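Local atomic coordinates of GNAT family acetyltransferase (Mycobacterium smegmatis, PDB entry 6C30), a protein that probably transfers an acetyl group from acetyl-coenzyme A to an amino group of its substrate, as a RimJ-type N-acetyltransferase of the GNAT family. Residues A[37-40]-A[41-44]; A[45-48]-A[49-52]; A[65-68]-A[69-72]. All coordinates share one frame; numbering follows the deposited sequence.

Interaction 1 of 3, residues A[37-40]-A[41-44]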
ATOM      1  N   ALA A  37      15.640   1.563  -1.867  1.00 11.39           N
ATOM      2  CA  ALA A  37      17.059   1.203  -1.877  1.00 10.55           C
ATOM      3  C   ALA A  37      17.471   0.442  -0.630  1.00 10.74           C
ATOM      4  O   ALA A  37      18.154  -0.583  -0.723  1.00 11.47           O
ATOM      5  CB  ALA A  37      17.926   2.443  -2.038  1.00 11.74           C
ATOM      6  N   ALA A  38      17.061   0.912   0.542  1.00 11.24           N
ATOM      7  CA  ALA A  38      17.554   0.296   1.768  1.00 11.67           C
ATOM      8  C   ALA A  38      17.069  -1.140   1.930  1.00 10.85           C
ATOM      9  O   ALA A  38      17.877  -2.030   2.242  1.00 11.97           O
ATOM     10  CB  ALA A  38      17.153   1.133   2.980  1.00 13.40           C
ATOM     11  N   ALA A  39      15.785  -1.383   1.695  1.00 11.21           N
ATOM     12  CA  ALA A  39      15.244  -2.727   1.868  1.00 11.41           C
ATOM     13  C   ALA A  39      15.747  -3.666   0.776  1.00 11.64           C
ATOM     14  O   ALA A  39      16.156  -4.803   1.059  1.00 12.78           O
ATOM     15  CB  ALA A  39      13.727  -2.696   1.874  1.00 13.24           C
ATOM     16  N   TRP A  40      15.719  -3.201  -0.471  1.00 10.38           N
ATOM     17  CA  TRP A  40      16.222  -4.002  -1.579  1.00 10.14           C
ATOM     18  C   TRP A  40      17.667  -4.420  -1.325  1.00 11.89           C
ATOM     19  O   TRP A  40      18.023  -5.586  -1.442  1.00 11.27           O
ATOM     20  CB  TRP A  40      16.114  -3.204  -2.877  1.00 11.15           C
ATOM     21  CG  TRP A  40      16.805  -3.784  -4.064  1.00 10.94           C
ATOM     22  CD1 TRP A  40      16.307  -4.701  -4.949  1.00 11.86           C
ATOM     23  CD2 TRP A  40      18.111  -3.433  -4.541  1.00 10.42           C
ATOM     24  NE1 TRP A  40      17.234  -4.958  -5.937  1.00 12.01           N
ATOM     25  CE2 TRP A  40      18.343  -4.183  -5.715  1.00 10.61           C
ATOM     26  CE3 TRP A  40      19.102  -2.548  -4.096  1.00 10.85           C
ATOM     27  CZ2 TRP A  40      19.527  -4.082  -6.438  1.00 13.05           C
ATOM     28  CZ3 TRP A  40      20.276  -2.442  -4.825  1.00 11.82           C
ATOM     29  CH2 TRP A  40      20.476  -3.210  -5.978  1.00 12.68           C
ATOM     30  N   SER A  41      18.510  -3.474  -0.942  1.00 10.31           N
ATOM     31  CA  SER A  41      19.910  -3.770  -0.703  1.00 11.37           C
ATOM     32  C   SER A  41      20.069  -4.727   0.472  1.00 11.47           C
ATOM     33  O   SER A  41      20.774  -5.726   0.373  1.00 11.75           O
ATOM     34  CB  SER A  41      20.697  -2.476  -0.451  1.00 11.22           C
ATOM     35  OG  SER A  41      22.028  -2.756  -0.053  1.00 12.76           O
ATOM     36  N   ARG A  42      19.411  -4.432   1.584  1.00 10.71           N
ATOM     37  CA  ARG A  42      19.544  -5.263   2.771  0.52 12.45           C
ATOM     38  C   ARG A  42      19.172  -6.711   2.461  1.00 12.16           C
ATOM     39  O   ARG A  42      19.926  -7.649   2.783  1.00 13.10           O
ATOM     40  CB  ARG A  42      18.667  -4.711   3.898  0.52 13.95           C
ATOM     41  CG  ARG A  42      18.800  -5.442   5.223  0.52 16.90           C
ATOM     42  CD  ARG A  42      17.715  -4.979   6.196  0.52 18.07           C
ATOM     43  NE  ARG A  42      16.391  -5.398   5.742  0.52 22.69           N
ATOM     44  CZ  ARG A  42      15.401  -4.568   5.420  0.52 22.81           C
ATOM     45  NH1 ARG A  42      15.567  -3.256   5.514  0.52 25.44           N
ATOM     46  NH2 ARG A  42      14.239  -5.056   5.007  0.52 22.70           N
ATOM     47  N   ILE A  43      18.025  -6.898   1.827  1.00 11.20           N
ATOM     48  CA  ILE A  43      17.544  -8.253   1.574  1.00 11.15           C
ATOM     49  C   ILE A  43      18.379  -8.960   0.502  1.00 12.05           C
ATOM     50  O   ILE A  43      18.754 -10.122   0.684  1.00 12.38           O
ATOM     51  CB  ILE A  43      16.066  -8.251   1.172  1.00 11.64           C
ATOM     52  CG1 ILE A  43      15.227  -7.634   2.299  1.00 12.85           C
ATOM     53  CG2 ILE A  43      15.599  -9.672   0.885  1.00 13.68           C
ATOM     54  CD1 ILE A  43      13.810  -7.309   1.892  1.00 14.17           C
ATOM     55  N   ARG A  44      18.700  -8.286  -0.599  1.00 11.45           N
ATOM     56  CA  ARG A  44      19.449  -8.940  -1.677  1.00 11.22           C
ATOM     57  C   ARG A  44      20.852  -9.314  -1.205  1.00 12.58           C
ATOM     58  O   ARG A  44      21.402 -10.337  -1.619  1.00 12.72           O
ATOM     59  CB  ARG A  44      19.552  -8.044  -2.914  1.00 12.67           C
ATOM     60  CG  ARG A  44      18.228  -7.696  -3.591  1.00 16.22           C
ATOM     61  CD  ARG A  44      17.731  -8.809  -4.458  1.00 15.51           C
ATOM     62  NE  ARG A  44      18.586  -9.034  -5.622  1.00 13.40           N
ATOM     63  CZ  ARG A  44      18.230  -9.807  -6.633  1.00 12.77           C
ATOM     64  NH1 ARG A  44      17.039 -10.398  -6.634  1.00 13.30           N
ATOM     65  NH2 ARG A  44      19.060  -9.966  -7.651  1.00 14.29           N
TER

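Interaction 2 of 3, residues A[45-48]-A[49-52]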
ATOM      1  N   LEU A  45      21.445  -8.494  -0.340  1.00 12.38           N
ATOM      2  CA  LEU A  45      22.766  -8.834   0.201  1.00 13.36           C
ATOM      3  C   LEU A  45      22.651 -10.020   1.156  1.00 13.08           C
ATOM      4  O   LEU A  45      23.454 -10.953   1.072  1.00 14.29           O
ATOM      5  CB  LEU A  45      23.401  -7.634   0.908  1.00 12.96           C
ATOM      6  CG  LEU A  45      23.886  -6.490   0.011  1.00 13.01           C
ATOM      7  CD1 LEU A  45      24.268  -5.304   0.887  1.00 13.78           C
ATOM      8  CD2 LEU A  45      25.060  -6.900  -0.883  1.00 14.22           C
ATOM      9  N   ALA A  46      21.644 -10.021   2.021  1.00 12.94           N
ATOM     10  CA  ALA A  46      21.500 -11.100   2.993  1.00 12.81           C
ATOM     11  C   ALA A  46      21.187 -12.413   2.294  1.00 15.24           C
ATOM     12  O   ALA A  46      21.621 -13.481   2.738  1.00 15.52           O
ATOM     13  CB  ALA A  46      20.422 -10.774   3.994  1.00 14.51           C
ATOM     14  N   ASP A  47      20.455 -12.326   1.188  1.00 12.93           N
ATOM     15  CA  ASP A  47      20.000 -13.514   0.468  1.00 13.04           C
ATOM     16  C   ASP A  47      20.892 -13.896  -0.708  1.00 10.80           C
ATOM     17  O   ASP A  47      20.471 -14.692  -1.560  1.00 12.09           O
ATOM     18  CB  ASP A  47      18.576 -13.319  -0.047  1.00 12.75           C
ATOM     19  CG  ASP A  47      17.527 -13.525   1.016  1.00 14.58           C
ATOM     20  OD1 ASP A  47      17.875 -13.893   2.162  1.00 17.77           O
ATOM     21  OD2 ASP A  47      16.344 -13.352   0.687  1.00 16.86           O
ATOM     22  N   GLN A  48      22.097 -13.341  -0.774  1.00 11.72           N
ATOM     23  CA  GLN A  48      23.009 -13.625  -1.880  1.00 11.42           C
ATOM     24  C   GLN A  48      23.047 -15.102  -2.263  1.00 12.39           C
ATOM     25  O   GLN A  48      22.901 -15.451  -3.425  1.00 12.83           O
ATOM     26  CB  GLN A  48      24.432 -13.180  -1.549  1.00 13.88           C
ATOM     27  CG  GLN A  48      25.429 -13.554  -2.656  1.00 13.69           C
ATOM     28  CD  GLN A  48      26.827 -13.045  -2.409  1.00 14.63           C
ATOM     29  OE1 GLN A  48      27.091 -12.371  -1.417  1.00 15.81           O
ATOM     30  NE2 GLN A  48      27.739 -13.372  -3.322  1.00 17.13           N
ATOM     31  N   HIS A  49      23.217 -15.973  -1.276  1.00 13.07           N
ATOM     32  CA  HIS A  49      23.442 -17.378  -1.607  1.00 13.63           C
ATOM     33  C   HIS A  49      22.170 -18.137  -1.920  1.00 13.91           C
ATOM     34  O   HIS A  49      22.227 -19.214  -2.506  1.00 14.71           O
ATOM     35  CB  HIS A  49      24.231 -18.029  -0.481  1.00 14.81           C
ATOM     36  CG  HIS A  49      25.492 -17.288  -0.171  1.00 17.55           C
ATOM     37  ND1 HIS A  49      26.454 -17.044  -1.126  1.00 21.03           N
ATOM     38  CD2 HIS A  49      25.929 -16.699   0.967  1.00 23.04           C
ATOM     39  CE1 HIS A  49      27.444 -16.360  -0.581  1.00 19.39           C
ATOM     40  NE2 HIS A  49      27.150 -16.135   0.685  1.00 25.05           N
ATOM     41  N   HIS A  50      21.018 -17.546  -1.629  1.00 13.27           N
ATOM     42  CA  HIS A  50      19.755 -18.094  -2.092  1.00 12.35           C
ATOM     43  C   HIS A  50      19.417 -17.654  -3.506  1.00 13.17           C
ATOM     44  O   HIS A  50      18.693 -18.353  -4.219  1.00 16.32           O
ATOM     45  CB  HIS A  50      18.618 -17.671  -1.167  1.00 13.61           C
ATOM     46  CG  HIS A  50      18.810 -18.098   0.249  1.00 12.90           C
ATOM     47  ND1 HIS A  50      18.805 -19.424   0.627  1.00 14.09           N
ATOM     48  CD2 HIS A  50      18.992 -17.381   1.381  1.00 15.77           C
ATOM     49  CE1 HIS A  50      18.976 -19.505   1.935  1.00 13.75           C
ATOM     50  NE2 HIS A  50      19.093 -18.279   2.417  1.00 17.66           N
ATOM     51  N   LEU A  51      19.920 -16.487  -3.902  1.00 12.20           N
ATOM     52  CA  LEU A  51      19.543 -15.878  -5.175  1.00 12.83           C
ATOM     53  C   LEU A  51      20.565 -16.101  -6.276  1.00 12.69           C
ATOM     54  O   LEU A  51      20.199 -16.373  -7.426  1.00 13.74           O
ATOM     55  CB  LEU A  51      19.322 -14.374  -4.985  1.00 13.14           C
ATOM     56  CG  LEU A  51      18.129 -13.995  -4.112  1.00 13.12           C
ATOM     57  CD1 LEU A  51      18.233 -12.540  -3.665  1.00 14.39           C
ATOM     58  CD2 LEU A  51      16.819 -14.246  -4.857  1.00 15.97           C
ATOM     59  N   GLU A  52      21.846 -15.988  -5.933  1.00 13.55           N
ATOM     60  CA  GLU A  52      22.888 -15.997  -6.958  1.00 15.40           C
ATOM     61  C   GLU A  52      22.964 -17.293  -7.808  1.00 14.20           C
ATOM     62  O   GLU A  52      23.262 -17.213  -9.002  1.00 18.52           O
ATOM     63  CB  GLU A  52      24.253 -15.702  -6.319  1.00 18.16           C
ATOM     64  CG  GLU A  52      25.329 -15.345  -7.345  1.00 18.86           C
ATOM     65  CD  GLU A  52      26.570 -14.734  -6.725  1.00 23.65           C
ATOM     66  OE1 GLU A  52      26.865 -15.042  -5.558  1.00 18.84           O
ATOM     67  OE2 GLU A  52      27.258 -13.949  -7.418  1.00 34.93           O
TER
HETATM   68  O   HOH W   1      22.528 -15.802   1.480  1.00 22.79           O

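Interaction 3 of 3, residues A[65-68]-A[69-72]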
ATOM      1  N   ARG A  65      26.946  -4.835  -6.885  1.00 15.87           N
ATOM      2  CA  ARG A  65      25.670  -4.723  -7.578  1.00 14.61           C
ATOM      3  C   ARG A  65      24.542  -4.347  -6.626  1.00 13.85           C
ATOM      4  O   ARG A  65      23.660  -3.566  -6.986  1.00 14.56           O
ATOM      5  CB  ARG A  65      25.336  -6.037  -8.300  1.00 15.53           C
ATOM      6  CG  ARG A  65      23.937  -6.110  -8.904  1.00 15.73           C
ATOM      7  CD  ARG A  65      23.745  -5.104 -10.043  1.00 17.28           C
ATOM      8  NE  ARG A  65      22.461  -5.312 -10.707  1.00 17.60           N
ATOM      9  CZ  ARG A  65      22.062  -4.656 -11.791  1.00 17.95           C
ATOM     10  NH1 ARG A  65      22.845  -3.733 -12.332  1.00 21.96           N
ATOM     11  NH2 ARG A  65      20.873  -4.916 -12.324  1.00 26.25           N
ATOM     12  N   HIS A  66      24.568  -4.891  -5.415  1.00 14.06           N
ATOM     13  CA  HIS A  66      23.434  -4.719  -4.510  1.00 13.04           C
ATOM     14  C   HIS A  66      23.695  -3.786  -3.341  1.00 13.44           C
ATOM     15  O   HIS A  66      22.947  -3.782  -2.363  1.00 15.09           O
ATOM     16  CB  HIS A  66      22.972  -6.094  -4.018  1.00 14.08           C
ATOM     17  CG  HIS A  66      22.487  -6.967  -5.125  1.00 14.70           C
ATOM     18  ND1 HIS A  66      23.277  -7.928  -5.719  1.00 11.98           N
ATOM     19  CD2 HIS A  66      21.303  -6.999  -5.780  1.00 14.59           C
ATOM     20  CE1 HIS A  66      22.598  -8.515  -6.685  1.00 12.75           C
ATOM     21  NE2 HIS A  66      21.394  -7.971  -6.743  1.00 15.26           N
ATOM     22  N   ALA A  67      24.729  -2.966  -3.463  1.00 15.19           N
ATOM     23  CA  ALA A  67      24.948  -1.867  -2.538  1.00 14.92           C
ATOM     24  C   ALA A  67      23.790  -0.861  -2.635  1.00 13.63           C
ATOM     25  O   ALA A  67      23.189  -0.700  -3.696  1.00 12.92           O
ATOM     26  CB  ALA A  67      26.270  -1.188  -2.838  1.00 19.16           C
ATOM     27  N   VAL A  68      23.505  -0.166  -1.540  1.00 14.11           N
ATOM     28  CA  VAL A  68      22.372   0.760  -1.515  1.00 13.22           C
ATOM     29  C   VAL A  68      22.521   1.856  -2.584  1.00 15.43           C
ATOM     30  O   VAL A  68      21.533   2.286  -3.175  1.00 14.68           O
ATOM     31  CB  VAL A  68      22.179   1.388  -0.102  1.00 17.08           C
ATOM     32  CG1 VAL A  68      23.286   2.367   0.249  1.00 20.28           C
ATOM     33  CG2 VAL A  68      20.835   2.071  -0.009  1.00 22.46           C
ATOM     34  N   THR A  69      23.751   2.266  -2.869  1.00 15.01           N
ATOM     35  CA  THR A  69      23.959   3.321  -3.857  1.00 16.62           C
ATOM     36  C   THR A  69      23.824   2.826  -5.298  1.00 14.50           C
ATOM     37  O   THR A  69      23.804   3.626  -6.228  1.00 14.09           O
ATOM     38  CB  THR A  69      25.321   3.987  -3.661  1.00 19.51           C
ATOM     39  OG1 THR A  69      26.304   2.977  -3.461  1.00 19.82           O
ATOM     40  CG2 THR A  69      25.297   4.905  -2.429  1.00 19.54           C
ATOM     41  N   SER A  70      23.681   1.514  -5.490  1.00 13.22           N
ATOM     42  CA  SER A  70      23.422   0.969  -6.820  1.00 11.52           C
ATOM     43  C   SER A  70      21.954   1.036  -7.237  1.00 11.82           C
ATOM     44  O   SER A  70      21.639   0.907  -8.414  1.00 11.83           O
ATOM     45  CB  SER A  70      23.875  -0.490  -6.887  1.00 13.20           C
ATOM     46  OG  SER A  70      25.271  -0.572  -6.707  1.00 16.33           O
ATOM     47  N   TRP A  71      21.048   1.199  -6.276  1.00 11.16           N
ATOM     48  CA  TRP A  71      19.626   1.136  -6.600  1.00 11.08           C
ATOM     49  C   TRP A  71      19.133   2.267  -7.522  1.00 11.99           C
ATOM     50  O   TRP A  71      18.359   1.989  -8.432  1.00 11.61           O
ATOM     51  CB  TRP A  71      18.790   1.087  -5.313  1.00 10.84           C
ATOM     52  CG  TRP A  71      17.307   1.025  -5.560  1.00 10.55           C
ATOM     53  CD1 TRP A  71      16.378   1.979  -5.219  1.00 10.97           C
ATOM     54  CD2 TRP A  71      16.568  -0.039  -6.192  1.00 10.19           C
ATOM     55  NE1 TRP A  71      15.125   1.574  -5.587  1.00 10.79           N
ATOM     56  CE2 TRP A  71      15.210   0.341  -6.191  1.00 10.64           C
ATOM     57  CE3 TRP A  71      16.926  -1.265  -6.770  1.00 11.27           C
ATOM     58  CZ2 TRP A  71      14.206  -0.461  -6.729  1.00 11.76           C
ATOM     59  CZ3 TRP A  71      15.931  -2.058  -7.309  1.00 11.69           C
ATOM     60  CH2 TRP A  71      14.587  -1.660  -7.280  1.00 11.60           C
ATOM     61  N   PRO A  72      19.569   3.533  -7.305  1.00 11.68           N
ATOM     62  CA  PRO A  72      18.973   4.572  -8.154  1.00 11.32           C
ATOM     63  C   PRO A  72      19.104   4.311  -9.662  1.00 11.61           C
ATOM     64  O   PRO A  72      18.110   4.444 -10.369  1.00 12.43           O
ATOM     65  CB  PRO A  72      19.727   5.836  -7.726  1.00 13.60           C
ATOM     66  CG  PRO A  72      19.959   5.597  -6.254  1.00 13.73           C
ATOM     67  CD  PRO A  72      20.371   4.126  -6.217  1.00 12.09           C
TER

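Interaction 1 of 3, residues A[37-40]-A[41-44]
Over one face of the Trp40 indole lies the aliphatic start of the Arg44 side chain. Arg44 CG sits 3.9 Å from the centroid of the five-membered ring of Trp40, 17° off the ring normal, a CH-pi contact shifted toward the NE1 side of the ring: the same CG is 3.7 Å from Trp40 NE1. The first torsion of Arg44 (chi1 -63°) sets CG over this face, opposite the carbonyl carbon and beside the backbone N. Two further bends, at the second and third torsions, carry the guanidinium past NE1. It ends nearly parallel to the indole, 6° between the planes, but beyond the rim rather than stacked on it, and there a salt bridge to Glu55 holds the charged end, with His66 and Trp120 as further partners.

The other flat group is the Arg42 guanidinium. In the conformer modelled here, one of two, it curls back along the helix through a bend at the third torsion and lays one face over Ala39, with NH1 3.7 Å from Ala39 CA and NH2 4.0 Å from Ala39 CB; this packing is thus one option for the side chain.

Beneath both groups run regular i to i+4 alpha-helical bonds, from Ser41 N to Ala37 O, for example, at 2.9 Å. The Ser41 hydroxyl OG bonds separately, to the carbonyl of His66.

Within the GNAT domain, this is the first helix after strand 25-31. Ala39, Trp40 and Ile43 rest on Phe98 of strand 97-105, and the Trp40 ring also touches Ile74 of helix 71-83.

Interaction 2 of 3, residues A[45-48]-A[49-52]
A helix-to-helix corner of the GNAT domain brings Asp47 and Gln48 against the four residues that follow: helix 37-46 stops, and Asp47 takes the N-cap position of the short helix 48-51. The Asp47 carboxylate does not cap the helix; OD1 bonds to Ser123 OG. The first turn is closed by the backbone: Asp47 O accepts from His50 N at 2.9 Å, well above the carbonyl plane, and from Leu51 N, nearly along the C=O axis. Gln48 O is likewise shared, by Leu51 N and Glu52 N. One water bridges the corner, donating to Ala46 O and accepting from His49 N, each at 2.8 Å.

Among the side chains, Leu51 CD1 packs on Asp47 CB at 3.7 Å, and Trp62 of helix 62-65 touches Leu51, Gln48 and Glu52. The His50 ring presents its CD2 edge to Asp47 OD1, carboxylate and ring standing perpendicular. His49 is covered on one face by Gln48 CG, 4.2 Å from the imidazole centroid, and the Gln48 amide stacks there with 20° between the planes.

Gln48 and Glu52 run side by side and point the same way, each with CG swung opposite its own backbone N. Gln48 NE2 gives an almost straight hydrogen bond of 2.9 Å to the syn side of Glu52 OE1, in the amide plane but 33° out of the carboxylate plane.

Interaction 3 of 3, residues A[65-68]-A[69-72]
The Ser70 side chain lies against Arg65 O and Ala67 CB. The course of the backbone sets its CB within 3.1 Å of Arg65 O, a tight approach. The first torsion (chi1 -64°) decides where OG goes: beside its own backbone N and opposite the carbonyl carbon, 4.0 Å from Ala67 CB. The hydroxyl does not bond to Arg65 O, where the angle is poor; from this position its hydrogen-bond partner is the carbonyl of Val64, one residue earlier. The CH2 of Ser70 is therefore wedged against the end of helix 62-65 while its oxygen is tied to that same end.

Two branched side chains sit at the outside of the bend. Val68 places CG1 between its backbone N and carbonyl carbon (chi1 70°), and the methyl comes 3.2 Å from Thr69 N. Thr69 puts OG1 in the equivalent position, and the hydroxyl passes 4.2 Å from Ala67 CB.

The backbone here is the link from helix 62-65 to helix 71-83, within the GNAT domain. Helix 62-65 gives out at His66 and Ala67 is extended. Ser70 N closes a type I beta turn, residues 67-70, onto Ala67 O at 2.9 Å, the donor lying well above the carbonyl plane, and the turn leads into helix 71-83. Trp71 N follows with a weak 3.3 Å hydrogen bond to Val68 O.

Val68 O also lies close to carbon: Trp71 CB and the ring atom Pro72 CD are each 3.7 Å away. Trp71 then sends its indole away from the bend, CG anti to the backbone N, to helix 37-46, where the ring touches Ala37, and its NE1 hydrogen-bonds to the carbonyl of Arg33.

How the interactions relate
Helix 37-46 joins all three regions. Interaction 1 occupies most of it, and interaction 2 takes over at its end, with centres about 11 Å apart; Arg44 CD packs on Leu51 CD1 at 3.8 Å. Interaction 3 lies alongside, its centre about 8 Å from that of interaction 1, and the join is mixed. Ser41 OG is 2.7 Å from His66 O, and Arg44 NH2 is 3.2 Å from His66 NE2, both probable hydrogen bonds, while the two indoles pack with Trp40 CD2 3.3 Å from Trp71 CE3. Interactions 2 and 3, about 15 Å apart by centres, touch more lightly, through Leu45 CG and His66 O. The structure is the apo form, without bound cofactor.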